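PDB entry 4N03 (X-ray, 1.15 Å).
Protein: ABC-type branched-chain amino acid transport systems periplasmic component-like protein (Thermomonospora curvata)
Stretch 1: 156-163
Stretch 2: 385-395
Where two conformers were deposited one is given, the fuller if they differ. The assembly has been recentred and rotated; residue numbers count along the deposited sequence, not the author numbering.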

# COMPACT_ATOMS: atom_id res chain seq x y z
N VAL A 156 7.09 -11.78 -11.52
CA VAL A 156 7.24 -12.58 -12.74
C VAL A 156 8.58 -13.28 -12.76
O VAL A 156 8.67 -14.44 -13.16
CB VAL A 156 6.98 -11.72 -13.99
CG1 VAL A 156 7.32 -12.50 -15.24
CG2 VAL A 156 5.51 -11.26 -13.98
N GLN A 157 9.63 -12.59 -12.35
CA GLN A 157 10.93 -13.25 -12.28
C GLN A 157 10.85 -14.45 -11.33
O GLN A 157 11.40 -15.51 -11.58
CB GLN A 157 12.01 -12.30 -11.83
CG GLN A 157 13.40 -12.95 -11.78
CD GLN A 157 13.93 -13.30 -13.15
OE1 GLN A 157 14.43 -12.44 -13.88
NE2 GLN A 157 13.82 -14.55 -13.53
N TRP A 158 10.13 -14.29 -10.21
CA TRP A 158 9.92 -15.39 -9.27
C TRP A 158 9.15 -16.53 -9.88
O TRP A 158 9.52 -17.68 -9.74
CB TRP A 158 9.21 -14.86 -8.02
CG TRP A 158 8.88 -15.89 -6.99
CD1 TRP A 158 9.71 -16.41 -6.05
CD2 TRP A 158 7.61 -16.50 -6.80
NE1 TRP A 158 9.03 -17.31 -5.27
CE2 TRP A 158 7.75 -17.41 -5.72
CE3 TRP A 158 6.39 -16.38 -7.43
CZ2 TRP A 158 6.69 -18.18 -5.26
CZ3 TRP A 158 5.31 -17.16 -6.95
CH2 TRP A 158 5.49 -18.03 -5.88
N LEU A 159 8.07 -16.22 -10.62
CA LEU A 159 7.35 -17.29 -11.31
C LEU A 159 8.26 -18.12 -12.21
O LEU A 159 8.15 -19.34 -12.30
CB LEU A 159 6.19 -16.74 -12.13
CG LEU A 159 5.00 -16.13 -11.39
CD1 LEU A 159 4.04 -15.48 -12.36
CD2 LEU A 159 4.28 -17.16 -10.54
N MSE A 160 9.16 -17.44 -12.95
CA MSE A 160 10.11 -18.11 -13.83
C MSE A 160 11.14 -18.92 -13.05
O MSE A 160 11.46 -20.06 -13.39
CB MSE A 160 10.92 -17.09 -14.61
CG MSE A 160 10.10 -16.36 -15.63
SE MSE A 160 10.10 -17.36 -17.31
CE MSE A 160 11.99 -16.97 -17.50
N ASP A 161 11.66 -18.31 -11.99
CA ASP A 161 12.63 -19.01 -11.16
C ASP A 161 12.06 -20.25 -10.52
O ASP A 161 12.78 -21.25 -10.35
CB ASP A 161 13.12 -18.10 -10.03
CG ASP A 161 13.99 -16.97 -10.48
OD1 ASP A 161 14.43 -16.92 -11.64
OD2 ASP A 161 14.22 -16.09 -9.62
N LYS A 162 10.78 -20.22 -10.20
CA LYS A 162 10.10 -21.35 -9.59
C LYS A 162 9.50 -22.33 -10.59
O LYS A 162 8.82 -23.28 -10.24
CB LYS A 162 9.06 -20.88 -8.57
CG LYS A 162 9.69 -20.08 -7.46
CD LYS A 162 10.83 -20.82 -6.75
CE LYS A 162 11.38 -20.09 -5.54
NZ LYS A 162 12.55 -20.77 -4.94
N LYS A 163 9.76 -22.09 -11.89
CA LYS A 163 9.33 -22.97 -12.97
C LYS A 163 7.80 -23.06 -13.08
O LYS A 163 7.26 -24.02 -13.64
CB LYS A 163 10.03 -24.33 -12.88
CG LYS A 163 11.53 -24.20 -12.89
CD LYS A 163 12.25 -25.54 -12.92
CE LYS A 163 12.20 -26.24 -14.27
NZ LYS A 163 13.07 -27.44 -14.30
N ILE A 385 4.89 -15.64 4.65
CA ILE A 385 5.94 -15.43 3.65
C ILE A 385 6.23 -16.73 2.92
O ILE A 385 6.47 -17.78 3.53
CB ILE A 385 7.21 -14.90 4.35
CG1 ILE A 385 6.95 -13.49 4.85
CG2 ILE A 385 8.40 -14.92 3.39
CD1 ILE A 385 8.02 -12.95 5.79
N VAL A 386 6.22 -16.66 1.59
CA VAL A 386 6.68 -17.75 0.74
C VAL A 386 8.10 -17.46 0.29
O VAL A 386 8.95 -18.34 0.32
CB VAL A 386 5.73 -17.92 -0.48
CG1 VAL A 386 6.22 -19.00 -1.43
CG2 VAL A 386 4.36 -18.32 0.06
N GLU A 387 8.37 -16.21 -0.11
CA GLU A 387 9.72 -15.80 -0.50
C GLU A 387 10.05 -14.56 0.25
O GLU A 387 9.33 -13.57 0.21
CB GLU A 387 9.79 -15.54 -2.00
CG GLU A 387 11.18 -15.44 -2.57
CD GLU A 387 11.89 -16.77 -2.55
OE1 GLU A 387 11.28 -17.80 -2.89
OE2 GLU A 387 13.09 -16.75 -2.27
N GLN A 388 11.18 -14.60 0.97
CA GLN A 388 11.65 -13.43 1.69
C GLN A 388 11.94 -12.30 0.69
O GLN A 388 12.23 -12.53 -0.49
CB GLN A 388 12.95 -13.72 2.45
CG GLN A 388 12.77 -14.63 3.66
CD GLN A 388 11.92 -14.03 4.78
OE1 GLN A 388 11.77 -12.81 4.92
NE2 GLN A 388 11.42 -14.88 5.63
N ALA A 389 11.83 -11.07 1.15
CA ALA A 389 11.96 -9.92 0.25
C ALA A 389 13.23 -9.96 -0.56
O ALA A 389 14.31 -10.19 -0.03
CB ALA A 389 11.88 -8.63 1.01
N PHE A 390 13.10 -9.73 -1.86
CA PHE A 390 14.22 -9.78 -2.78
C PHE A 390 14.07 -8.72 -3.86
O PHE A 390 12.98 -8.33 -4.22
CB PHE A 390 14.36 -11.17 -3.42
CG PHE A 390 13.24 -11.52 -4.37
CD1 PHE A 390 12.04 -11.98 -3.88
CD2 PHE A 390 13.34 -11.30 -5.75
CE1 PHE A 390 10.98 -12.24 -4.73
CE2 PHE A 390 12.26 -11.55 -6.60
CZ PHE A 390 11.08 -11.99 -6.06
N GLU A 391 15.21 -8.32 -4.39
CA GLU A 391 15.30 -7.46 -5.56
C GLU A 391 15.93 -8.21 -6.69
O GLU A 391 17.12 -8.51 -6.63
CB GLU A 391 16.09 -6.22 -5.20
CG GLU A 391 16.30 -5.28 -6.38
CD GLU A 391 17.06 -4.03 -6.01
OE1 GLU A 391 17.45 -3.83 -4.83
OE2 GLU A 391 17.15 -3.19 -6.93
N SER A 392 15.15 -8.61 -7.66
CA SER A 392 15.73 -9.20 -8.87
C SER A 392 16.62 -8.23 -9.62
O SER A 392 16.43 -7.05 -9.56
CB SER A 392 14.65 -9.72 -9.80
OG SER A 392 13.84 -8.71 -10.35
N GLU A 393 17.61 -8.76 -10.32
CA GLU A 393 18.39 -7.95 -11.27
C GLU A 393 17.51 -7.26 -12.27
O GLU A 393 17.73 -6.11 -12.64
CB GLU A 393 19.47 -8.77 -11.94
CG GLU A 393 20.58 -9.21 -11.01
CD GLU A 393 21.30 -8.07 -10.30
OE1 GLU A 393 21.83 -7.15 -10.97
OE2 GLU A 393 21.34 -8.09 -9.04
N LEU A 394 16.49 -7.96 -12.71
CA LEU A 394 15.55 -7.46 -13.63
C LEU A 394 14.91 -6.17 -13.10
O LEU A 394 14.80 -5.16 -13.81
CB LEU A 394 14.54 -8.57 -13.88
CG LEU A 394 13.54 -8.35 -14.98
CD1 LEU A 394 14.19 -8.21 -16.34
CD2 LEU A 394 12.53 -9.50 -15.03
N ALA A 395 14.45 -6.21 -11.84
CA ALA A 395 13.88 -5.03 -11.23
C ALA A 395 14.91 -3.94 -10.93
O ALA A 395 14.60 -2.76 -10.99
CB ALA A 395 13.15 -5.37 -9.96
O HOH W 1 16.54 -10.97 -12.69
O HOH W 2 13.14 -20.00 -2.34

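Polar groups at a packing interface need partners, and where side chains cannot meet directly, water often completes the set. The contact between residues 156-163 and 385-395 of this transport-system component-like protein, two segments more than 200 residues apart in sequence, is a compact example. The first stretch is the end of a helix. The second turns a corner at V386 and E387, runs as a strand through F390, and enters a new helix at E393. No backbone hydrogen bond joins the two; their nearest CA atoms, those of Q157 and S392, lie 7.1 Å apart, so the contact is made by side chains and by water.

The helical backbone of the first segment is largely satisfied from within; in the second, the amides at the start of the helix draw on a side chain and a water. In the first, the amides of M160, D161 and K162 donate to the carbonyls of V156, Q157 and W158 in helical fashion, and K163, with positive phi, closes the last turn as a Schellman motif, its N lying 3.0 Å from M160 O. In the second, S392 is the N-cap: its OG accepts from A395 N at 3.0 Å, supplying an acceptor to an amide in the first turn, where no preceding helical carbonyl is available. The amide of L394, also in that first turn, finds its acceptor in water 1, 3.0 Å from L394 N. The same water donates to Q157 OE1 at 2.8 Å, and so ties the side chain of one helix to the start of the other. The amide nitrogen of Q157 is used at home, in a weak bond from NE2 to D161 OD1 (3.1 Å) one turn further along. Both ends of this carboxamide are thus engaged, while its aliphatic part packs against the capping residue, with Q157 CG 4.0 Å from S392 CB. The side chain of L394 also reaches this group, CD2 lying 3.7 Å from Q157 OE1, a van der Waals contact between a methyl group and a carbonyl oxygen, not a hydrogen bond; the oxygen has its donor in water 1.

At the other end of the contact, E387 gathers the charge and the donors. Its OE1 lies at the edge of the W158 ring, near the ring plane, where the indole N-H points outward. The resulting bond from W158 NE1 to E387 OE1 is weak, at 3.3 Å and 142°, but it gives a largely buried indole an acceptor. The same oxygen faces K162, whose NZ is 3.8 Å from E387 OE1, a long salt bridge. Water 2 fills in the pairing: it accepts from K162 NZ at 2.8 Å and donates to E387 OE1 at 2.9 Å, so that lysine and glutamate are linked both by charge and through a solvent molecule.

Apolar contacts accompany this polar network. W158 CZ2 meets V386 CG1 at 3.9 Å, and W158 CB lies 3.9 Å from F390 CZ, so the tryptophan that donates to E387 also packs against residues on both sides of it in sequence. The general lesson is economical: direct bonds may be few and weak, yet well-placed waters can complete the pairing.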